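Long-range contacts in putative uncharacterized protein (Coprinopsis cinerea, PDB 3W9A), which probably hydrolyses beta-glucans, as the catalytic domain of a glycoside hydrolase family 131 protein with a beta-jelly-roll fold: residues N106-L112 with R209-W215; S175-L181 with I227-I231; G138-G142 with T169-W173; T111-Q115 with L204-N208. All coordinates share one frame. Residues are numbered along the deposited sequence.

Contact 1 (N106-L112 with R209-W215); sequences NAPDPTL and RNPPEDW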
# COMPACT_ATOMS: atom_id res chain seq x y z
N ASN A 106 1.29 12.36 13.86
CA ASN A 106 0.99 12.73 12.49
C ASN A 106 -0.15 11.86 11.93
O ASN A 106 -0.05 11.31 10.84
CB ASN A 106 2.24 12.60 11.60
CG ASN A 106 3.33 13.60 11.96
OD1 ASN A 106 3.04 14.70 12.45
ND2 ASN A 106 4.57 13.24 11.71
N ALA A 107 -1.21 11.74 12.72
CA ALA A 107 -2.32 10.86 12.40
C ALA A 107 -3.02 11.38 11.16
O ALA A 107 -3.26 12.57 11.07
CB ALA A 107 -3.29 10.80 13.57
N PRO A 108 -3.32 10.51 10.19
CA PRO A 108 -4.10 11.00 9.07
C PRO A 108 -5.39 11.73 9.50
O PRO A 108 -6.02 11.33 10.48
CB PRO A 108 -4.41 9.72 8.30
CG PRO A 108 -3.23 8.85 8.57
CD PRO A 108 -2.83 9.14 9.98
N ASP A 109 -5.76 12.77 8.76
CA ASP A 109 -6.93 13.61 9.04
C ASP A 109 -8.22 12.95 8.56
O ASP A 109 -8.48 12.91 7.35
CB ASP A 109 -6.74 14.95 8.34
CG ASP A 109 -7.80 15.96 8.69
OD1 ASP A 109 -8.88 15.61 9.17
OD2 ASP A 109 -7.53 17.14 8.45
N PRO A 110 -9.06 12.47 9.50
CA PRO A 110 -10.31 11.80 9.10
C PRO A 110 -11.39 12.69 8.47
O PRO A 110 -12.43 12.19 8.03
CB PRO A 110 -10.81 11.20 10.41
CG PRO A 110 -10.23 12.06 11.48
CD PRO A 110 -8.92 12.56 10.96
N THR A 111 -11.16 14.01 8.42
CA THR A 111 -12.09 14.92 7.75
C THR A 111 -11.78 15.10 6.24
O THR A 111 -12.52 15.78 5.55
CB THR A 111 -12.08 16.31 8.43
OG1 THR A 111 -10.83 16.99 8.20
CG2 THR A 111 -12.32 16.17 9.94
N LEU A 112 -10.70 14.50 5.75
CA LEU A 112 -10.22 14.71 4.39
C LEU A 112 -10.08 13.40 3.63
O LEU A 112 -9.72 12.38 4.21
CB LEU A 112 -8.85 15.39 4.42
CG LEU A 112 -8.82 16.82 4.95
CD1 LEU A 112 -7.39 17.32 4.95
CD2 LEU A 112 -9.70 17.73 4.13
N ARG A 209 -2.68 20.72 3.13
CA ARG A 209 -2.33 21.59 4.25
C ARG A 209 -1.58 20.82 5.33
O ARG A 209 -1.56 19.58 5.34
CB ARG A 209 -3.58 22.24 4.87
CG ARG A 209 -4.67 21.25 5.27
CD ARG A 209 -5.64 21.94 6.19
NE ARG A 209 -6.69 21.09 6.75
CZ ARG A 209 -7.96 21.10 6.38
NH1 ARG A 209 -8.37 21.88 5.40
NH2 ARG A 209 -8.84 20.31 6.99
N ASN A 210 -0.93 21.58 6.21
CA ASN A 210 -0.36 21.06 7.43
C ASN A 210 -1.45 20.67 8.41
O ASN A 210 -2.59 21.15 8.30
CB ASN A 210 0.52 22.12 8.09
CG ASN A 210 1.85 22.27 7.39
OD1 ASN A 210 2.48 21.29 7.00
ND2 ASN A 210 2.29 23.52 7.24
N PRO A 211 -1.11 19.82 9.39
CA PRO A 211 0.18 19.21 9.64
C PRO A 211 0.41 17.96 8.79
O PRO A 211 -0.52 17.54 8.07
CB PRO A 211 0.09 18.84 11.13
CG PRO A 211 -1.34 18.53 11.33
CD PRO A 211 -2.10 19.42 10.40
N PRO A 212 1.61 17.35 8.88
CA PRO A 212 1.89 16.18 8.04
C PRO A 212 1.15 14.94 8.50
O PRO A 212 0.66 14.90 9.63
CB PRO A 212 3.41 16.00 8.16
CG PRO A 212 3.93 17.22 8.85
CD PRO A 212 2.79 17.78 9.64
N GLU A 213 1.06 13.95 7.61
CA GLU A 213 0.54 12.63 7.93
C GLU A 213 1.62 11.56 7.76
O GLU A 213 2.40 11.62 6.82
CB GLU A 213 -0.59 12.26 6.97
CG GLU A 213 -1.78 13.20 6.97
CD GLU A 213 -2.98 12.61 6.24
OE1 GLU A 213 -2.81 11.59 5.53
OE2 GLU A 213 -4.09 13.18 6.36
N ASP A 214 1.65 10.59 8.68
CA ASP A 214 2.47 9.39 8.53
C ASP A 214 1.56 8.20 8.33
O ASP A 214 0.56 8.03 9.03
CB ASP A 214 3.35 9.15 9.76
CG ASP A 214 4.33 10.28 10.04
OD1 ASP A 214 4.83 10.91 9.10
OD2 ASP A 214 4.60 10.52 11.22
N TRP A 215 1.91 7.38 7.35
CA TRP A 215 1.30 6.07 7.16
C TRP A 215 2.46 5.08 7.20
O TRP A 215 3.57 5.41 6.76
CB TRP A 215 0.62 6.01 5.78
CG TRP A 215 -0.55 6.95 5.62
CD1 TRP A 215 -0.52 8.31 5.52
CD2 TRP A 215 -1.92 6.57 5.49
NE1 TRP A 215 -1.79 8.80 5.39
CE2 TRP A 215 -2.67 7.75 5.37
CE3 TRP A 215 -2.58 5.34 5.51
CZ2 TRP A 215 -4.04 7.74 5.21
CZ3 TRP A 215 -3.97 5.34 5.39
CH2 TRP A 215 -4.68 6.53 5.24
O HOH W 1 -1.66 14.79 11.21
O HOH W 2 -8.61 19.23 9.48
O HOH W 3 -11.58 19.37 7.19
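P108 dips CG over the face of the W215 indole, a CH-pi contact 3.7 Å from the centroid of the five-membered ring, while the carboxylate beside that ring ties the same loop down. E213 OE1 accepts from W215 NE1 (3.0 Å), and E213 OE2 accepts from the backbone D109 N (3.0 Å); OE2 is also hydrogen-bonded to H114 and salt-bridged to R205. One acidic side chain thus fixes both the tryptophan and the adjoining turn. At the start of the segment N106 is clamped twice by D214: D214 N donates to N106 O (2.8 Å) and N106 ND2 to D214 OD2 (2.8 Å), while D214 OD1 is hydrogen-bonded to T65 of strand 61-66. Water 1 joins A107 O to P212 O. D109 OD1 takes T111 N (2.9 Å) in an Asx turn. The outer edge is looser: D109 OD2 and R209 NH2 form a long salt bridge (3.7 Å), reinforced by water 2, and water 3 links T111 OG1 to R209 NH2. The 106-112 loop, coming from strand 93-101 and leading to strand 114-119, therefore closes over the start of strand 213-224, which pairs here with strand 61-66; Y128 of strand 124-128 touches both P108 and W215.

Contact 2 (S175-L181 with I227-I231); sequences STNGNPL and ITTQI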
# COMPACT_ATOMS: atom_id res chain seq x y z
N SER A 175 -6.97 -9.23 7.71
CA SER A 175 -6.81 -9.61 9.11
C SER A 175 -6.04 -8.49 9.79
O SER A 175 -5.58 -7.55 9.11
CB SER A 175 -6.05 -10.92 9.24
OG SER A 175 -4.66 -10.73 9.04
N THR A 176 -5.89 -8.59 11.11
CA THR A 176 -5.05 -7.66 11.88
C THR A 176 -3.83 -8.36 12.48
O THR A 176 -3.81 -9.57 12.70
CB THR A 176 -5.83 -6.96 13.01
OG1 THR A 176 -6.35 -7.93 13.92
CG2 THR A 176 -7.00 -6.14 12.46
N ASN A 177 -2.80 -7.57 12.73
CA ASN A 177 -1.59 -7.99 13.42
C ASN A 177 -1.03 -9.31 12.91
O ASN A 177 -0.65 -9.37 11.75
CB ASN A 177 -1.84 -7.95 14.93
CG ASN A 177 -2.30 -6.57 15.39
OD1 ASN A 177 -1.79 -5.54 14.94
ND2 ASN A 177 -3.28 -6.54 16.29
N GLY A 178 -0.94 -10.34 13.76
CA GLY A 178 -0.36 -11.63 13.37
C GLY A 178 -1.36 -12.70 12.94
O GLY A 178 -0.98 -13.85 12.72
N ASN A 179 -2.64 -12.33 12.82
CA ASN A 179 -3.68 -13.30 12.48
C ASN A 179 -3.68 -13.58 10.98
O ASN A 179 -3.37 -12.69 10.20
CB ASN A 179 -5.06 -12.79 12.90
CG ASN A 179 -5.13 -12.46 14.38
OD1 ASN A 179 -5.71 -11.45 14.77
ND2 ASN A 179 -4.52 -13.29 15.19
N PRO A 180 -4.04 -14.80 10.58
CA PRO A 180 -3.96 -15.10 9.15
C PRO A 180 -5.05 -14.41 8.35
O PRO A 180 -6.15 -14.16 8.88
CB PRO A 180 -4.14 -16.62 9.08
CG PRO A 180 -4.81 -16.99 10.37
CD PRO A 180 -4.30 -16.01 11.39
N LEU A 181 -4.76 -14.11 7.09
CA LEU A 181 -5.73 -13.51 6.20
C LEU A 181 -6.95 -14.42 6.01
O LEU A 181 -6.82 -15.64 5.84
CB LEU A 181 -5.09 -13.23 4.83
CG LEU A 181 -3.98 -12.17 4.81
CD1 LEU A 181 -3.22 -12.20 3.48
CD2 LEU A 181 -4.55 -10.79 5.08
N ILE A 227 -3.19 -18.38 -2.28
CA ILE A 227 -2.79 -17.29 -1.38
C ILE A 227 -2.04 -17.80 -0.15
O ILE A 227 -2.36 -18.84 0.41
CB ILE A 227 -4.02 -16.43 -0.98
CG1 ILE A 227 -3.57 -15.14 -0.27
CG2 ILE A 227 -4.98 -17.20 -0.08
CD1 ILE A 227 -4.73 -14.22 0.10
N THR A 228 -1.01 -17.06 0.25
CA THR A 228 -0.36 -17.27 1.54
C THR A 228 -1.16 -16.50 2.58
O THR A 228 -1.25 -15.28 2.52
CB THR A 228 1.09 -16.74 1.52
OG1 THR A 228 1.81 -17.34 0.44
CG2 THR A 228 1.79 -17.05 2.85
N THR A 229 -1.79 -17.21 3.51
CA THR A 229 -2.69 -16.56 4.47
C THR A 229 -1.93 -16.22 5.75
O THR A 229 -2.30 -15.29 6.47
CB THR A 229 -3.86 -17.47 4.85
OG1 THR A 229 -3.33 -18.68 5.38
CG2 THR A 229 -4.73 -17.77 3.63
N GLN A 230 -0.85 -16.97 6.01
CA GLN A 230 -0.09 -16.85 7.25
C GLN A 230 0.77 -15.59 7.22
O GLN A 230 1.47 -15.34 6.23
CB GLN A 230 0.80 -18.09 7.44
CG GLN A 230 1.83 -17.98 8.55
CD GLN A 230 2.60 -19.27 8.75
OE1 GLN A 230 2.01 -20.31 8.97
NE2 GLN A 230 3.93 -19.20 8.69
N ILE A 231 0.69 -14.83 8.31
CA ILE A 231 1.52 -13.66 8.50
C ILE A 231 2.82 -14.08 9.14
O ILE A 231 2.81 -14.68 10.21
CB ILE A 231 0.86 -12.59 9.40
CG1 ILE A 231 -0.56 -12.27 8.93
CG2 ILE A 231 1.72 -11.34 9.45
CD1 ILE A 231 -0.65 -11.63 7.56
O HOH W 4 -0.70 -15.65 10.54
O HOH W 5 1.69 -14.59 12.89
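I231 lays its side chain against the turn at 176-179 and the residues that follow it: CG1 comes within 3.1 Å of N179 O, CG2 is 3.8 Å from N177 O, and CD1 reaches to 4.4 Å from L181 CG. The turn is type II', from T176 to N179, closed by N179 N donating to T176 O at 3.0 Å. N177 and G178 occupy its two central positions, and N177 takes the positive phi that this turn type requires there. Beyond it, a single direct hydrogen bond joins the segments, from L181 N to T229 O (2.8 Å). Water 4 makes a second, indirect link, donating to G178 O (2.8 Å) and accepting from I231 N (2.8 Å). L181 is the other apolar centre. Its CD1 lies 4.2 Å from I227 CD1 and 3.8 Å from T228 O, and the side chain also rests on W173 and H97 of the sheet behind. P180, more exposed, places its CA 3.2 Å from T229 O. The tail after strand 213-224 is thereby laid along the chain leaving strand 169-176, without a regular strand pairing. Between the segments the polar links run through backbone atoms and water, and the side-chain contribution is mainly aliphatic, so the attachment does not depend on ionised groups.

Contact 3 (G138-G142 with T169-W173); sequences GWYAG and TVGLW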
# COMPACT_ATOMS: atom_id res chain seq x y z
N GLY A 138 -11.73 2.18 4.58
CA GLY A 138 -12.57 1.43 3.65
C GLY A 138 -11.82 0.89 2.45
O GLY A 138 -10.94 1.56 1.91
N TRP A 139 -12.19 -0.32 2.03
CA TRP A 139 -11.72 -0.91 0.77
C TRP A 139 -12.79 -0.77 -0.27
O TRP A 139 -13.98 -1.02 -0.01
CB TRP A 139 -11.40 -2.39 0.93
CG TRP A 139 -10.94 -3.04 -0.33
CD1 TRP A 139 -9.74 -2.84 -0.96
CD2 TRP A 139 -11.65 -4.00 -1.11
NE1 TRP A 139 -9.67 -3.63 -2.09
CE2 TRP A 139 -10.83 -4.35 -2.20
CE3 TRP A 139 -12.91 -4.59 -1.00
CZ2 TRP A 139 -11.23 -5.26 -3.17
CZ3 TRP A 139 -13.29 -5.51 -1.97
CH2 TRP A 139 -12.46 -5.83 -3.04
N TYR A 140 -12.36 -0.39 -1.47
CA TYR A 140 -13.24 -0.18 -2.59
C TYR A 140 -12.89 -1.11 -3.75
O TYR A 140 -11.72 -1.49 -3.95
CB TYR A 140 -13.11 1.25 -3.06
CG TYR A 140 -13.64 2.25 -2.07
CD1 TYR A 140 -14.82 2.94 -2.32
CD2 TYR A 140 -12.98 2.48 -0.88
CE1 TYR A 140 -15.32 3.86 -1.42
CE2 TYR A 140 -13.48 3.39 0.05
CZ TYR A 140 -14.64 4.08 -0.23
OH TYR A 140 -15.12 4.99 0.68
N ALA A 141 -13.91 -1.47 -4.52
CA ALA A 141 -13.73 -2.22 -5.76
C ALA A 141 -14.75 -1.74 -6.78
O ALA A 141 -15.95 -1.70 -6.50
CB ALA A 141 -13.86 -3.71 -5.51
N GLY A 142 -14.27 -1.34 -7.96
CA GLY A 142 -15.15 -0.85 -9.02
C GLY A 142 -15.81 0.49 -8.73
O GLY A 142 -16.74 0.87 -9.42
N THR A 169 -12.30 -9.48 -12.06
CA THR A 169 -12.87 -9.31 -10.73
C THR A 169 -11.78 -9.16 -9.66
O THR A 169 -10.64 -9.62 -9.83
CB THR A 169 -13.76 -10.49 -10.32
OG1 THR A 169 -12.97 -11.68 -10.16
CG2 THR A 169 -14.88 -10.71 -11.33
N VAL A 170 -12.18 -8.57 -8.54
CA VAL A 170 -11.32 -8.40 -7.37
C VAL A 170 -12.07 -8.67 -6.05
O VAL A 170 -13.18 -8.18 -5.82
CB VAL A 170 -10.67 -7.00 -7.36
CG1 VAL A 170 -11.73 -5.90 -7.32
CG2 VAL A 170 -9.72 -6.86 -6.19
N GLY A 171 -11.46 -9.48 -5.19
CA GLY A 171 -11.92 -9.69 -3.83
C GLY A 171 -10.90 -9.18 -2.85
O GLY A 171 -9.86 -8.62 -3.24
N LEU A 172 -11.19 -9.36 -1.56
CA LEU A 172 -10.33 -8.84 -0.50
C LEU A 172 -10.08 -9.88 0.59
O LEU A 172 -11.03 -10.51 1.11
CB LEU A 172 -10.96 -7.59 0.11
CG LEU A 172 -10.13 -6.92 1.20
CD1 LEU A 172 -8.90 -6.25 0.57
CD2 LEU A 172 -10.98 -5.92 1.99
N TRP A 173 -8.81 -10.08 0.93
CA TRP A 173 -8.43 -10.83 2.12
C TRP A 173 -7.97 -9.82 3.18
O TRP A 173 -7.32 -8.82 2.86
CB TRP A 173 -7.34 -11.86 1.81
CG TRP A 173 -7.74 -12.90 0.82
CD1 TRP A 173 -7.99 -12.71 -0.50
CD2 TRP A 173 -7.94 -14.30 1.06
NE1 TRP A 173 -8.33 -13.90 -1.10
CE2 TRP A 173 -8.29 -14.90 -0.17
CE3 TRP A 173 -7.82 -15.12 2.20
CZ2 TRP A 173 -8.57 -16.27 -0.30
CZ3 TRP A 173 -8.09 -16.48 2.07
CH2 TRP A 173 -8.47 -17.04 0.83
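W139, L172 and V170 carry this contact, and the indole of W139 is its centrepiece. W139 points from strand 136-141 toward strand 169-173, and L172 lies over one face of its ring: L172 CB is 3.6 Å from the centroid of the six-membered ring and only 7° off the normal, a well-centred CH-pi contact. L172 CD2 extends the overlap, 3.7 Å from W139 CG. Farther out on the indole, W139 CZ2 meets V170 CG2 at 3.7 Å, and W139 CH2 approaches V170 O at 3.7 Å near the ring plane. A141, the next inward-facing residue after W139 on strand 136-141, meets V170, with A141 CB 3.6 Å from V170 CG1. G171, between V170 and L172, has no side chain, and its O lies 3.6 Å from W139 CZ2. The strand segments run nearly antiparallel, at 162°, but their axes come no nearer than 8.2 Å. That is too far for main-chain pairing, so the strands meet through side chains, with W139 also reaching the backbone carbonyls of V170 and G171. Y161 and V185 add to the surroundings of W139, while F159 and V184 flank L172. The two strands belong to different antiparallel sheets, packed face to face around a buried apolar layer. This is the interior of a beta sandwich, as expected for the beta-jelly roll of this GH131 catalytic domain.

Contact 4 (T111-Q115 with L204-N208); sequences TLEHQ and LRIVN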
# COMPACT_ATOMS: atom_id res chain seq x y z
N THR A 111 -11.16 14.01 8.42
CA THR A 111 -12.09 14.92 7.75
C THR A 111 -11.78 15.10 6.24
O THR A 111 -12.52 15.78 5.55
CB THR A 111 -12.08 16.31 8.43
OG1 THR A 111 -10.83 16.99 8.20
CG2 THR A 111 -12.32 16.17 9.94
N LEU A 112 -10.70 14.50 5.75
CA LEU A 112 -10.22 14.71 4.39
C LEU A 112 -10.08 13.40 3.63
O LEU A 112 -9.72 12.38 4.21
CB LEU A 112 -8.85 15.39 4.42
CG LEU A 112 -8.82 16.82 4.95
CD1 LEU A 112 -7.39 17.32 4.95
CD2 LEU A 112 -9.70 17.73 4.13
N GLU A 113 -10.34 13.44 2.32
CA GLU A 113 -10.29 12.23 1.51
C GLU A 113 -8.85 11.81 1.22
O GLU A 113 -8.04 12.65 0.84
CB GLU A 113 -11.03 12.42 0.18
CG GLU A 113 -10.99 11.16 -0.69
CD GLU A 113 -11.81 11.28 -1.95
OE1 GLU A 113 -12.65 12.19 -2.06
OE2 GLU A 113 -11.60 10.44 -2.85
N HIS A 114 -8.58 10.50 1.39
CA HIS A 114 -7.30 9.86 1.07
C HIS A 114 -7.55 8.68 0.18
O HIS A 114 -8.54 7.97 0.36
CB HIS A 114 -6.61 9.28 2.30
CG HIS A 114 -6.42 10.26 3.40
ND1 HIS A 114 -7.46 10.73 4.15
CD2 HIS A 114 -5.30 10.86 3.87
CE1 HIS A 114 -7.00 11.59 5.05
NE2 HIS A 114 -5.69 11.68 4.90
N GLN A 115 -6.63 8.44 -0.74
CA GLN A 115 -6.62 7.22 -1.54
C GLN A 115 -5.28 6.55 -1.31
O GLN A 115 -4.22 7.19 -1.42
CB GLN A 115 -6.81 7.53 -3.02
CG GLN A 115 -8.20 8.05 -3.37
CD GLN A 115 -8.20 9.08 -4.47
OE1 GLN A 115 -7.35 9.06 -5.36
NE2 GLN A 115 -9.14 10.03 -4.40
N LEU A 204 -2.20 9.30 -1.39
CA LEU A 204 -2.63 10.55 -1.97
C LEU A 204 -3.66 11.14 -1.05
O LEU A 204 -4.58 10.43 -0.60
CB LEU A 204 -3.23 10.32 -3.37
CG LEU A 204 -3.84 11.52 -4.13
CD1 LEU A 204 -3.77 11.20 -5.62
CD2 LEU A 204 -5.29 11.80 -3.74
N ARG A 205 -3.50 12.43 -0.74
CA ARG A 205 -4.58 13.22 -0.13
C ARG A 205 -4.91 14.43 -1.01
O ARG A 205 -4.01 15.16 -1.44
CB ARG A 205 -4.20 13.70 1.27
CG ARG A 205 -5.41 14.00 2.13
CD ARG A 205 -5.01 14.49 3.50
NE ARG A 205 -4.65 15.90 3.47
CZ ARG A 205 -4.11 16.57 4.48
NH1 ARG A 205 -3.82 15.97 5.64
NH2 ARG A 205 -3.86 17.85 4.33
N ILE A 206 -6.20 14.66 -1.26
CA ILE A 206 -6.62 15.72 -2.18
C ILE A 206 -6.33 17.10 -1.60
O ILE A 206 -5.69 17.91 -2.26
CB ILE A 206 -8.09 15.59 -2.61
CG1 ILE A 206 -8.32 14.32 -3.43
CG2 ILE A 206 -8.53 16.78 -3.48
CD1 ILE A 206 -9.77 13.95 -3.60
N VAL A 207 -6.80 17.37 -0.39
CA VAL A 207 -6.63 18.71 0.23
C VAL A 207 -5.23 18.88 0.79
O VAL A 207 -4.77 18.06 1.58
CB VAL A 207 -7.67 18.95 1.34
CG1 VAL A 207 -7.39 20.26 2.07
CG2 VAL A 207 -9.06 18.97 0.73
N ASN A 208 -4.55 19.96 0.39
CA ASN A 208 -3.18 20.23 0.81
C ASN A 208 -3.14 21.20 1.99
O ASN A 208 -3.54 22.37 1.87
CB ASN A 208 -2.41 20.79 -0.37
CG ASN A 208 -0.95 21.08 -0.06
OD1 ASN A 208 -0.60 21.59 1.01
ND2 ASN A 208 -0.09 20.76 -1.02
O HOH W 6 -8.51 15.54 0.86
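Two backbone hydrogen bonds, Q115 N to L204 O and L204 N to Q115 O, both 2.9 Å, make Q115 and L204 a hydrogen-bonded antiparallel pair. H114 and R205 form the adjoining non-hydrogen-bonded pair. Past it the ladder frays: I206 N reaches E113 O only weakly (3.4 Å), and water 6 bridges E113 O to V207 N. R205 NE and NH2 both donate to V207 O at 2.9 Å, while NH1 forms a salt bridge with E213, which also binds H114 NE2. R205 CG sits over the H114 ring, 3.8 Å from its centroid; L112 CD1 lies over one face of the guanidinium, 3.4 Å from R205 CZ, and L112 CD2 meets V207 CB at 3.7 Å. With L204 on the face away from H114 and R205, Q115 NE2 donates to E113 OE2 (2.9 Å) and bonds a glycerol, probably from the crystallisation liquor. Strand 203-205 is thus held between strands 114-119 and 77-83.

Overall arrangement
From the N terminus, the first contact residues lie in the loop after strand 93-101. Contacts 1 and 4 both start there, sharing T111 and L112, and close on 209-215 and 204-208, with centres 8 Å apart; contact 1 joins the loop before strand 114-119 to the start of strand 213-224, and contact 4 pairs strands 114-119 and 203-205. Contact 3 is nested inside both loops and links the two sheets through the sandwich interior. Contact 2 opens only after contact 3 has closed, touches it at W173, and joins the chain after strand 169-176 to the C-terminal tail. Its loop crosses those of contacts 1 and 4. Contacts 2 and 4 lie on opposite sides of the chain's centre.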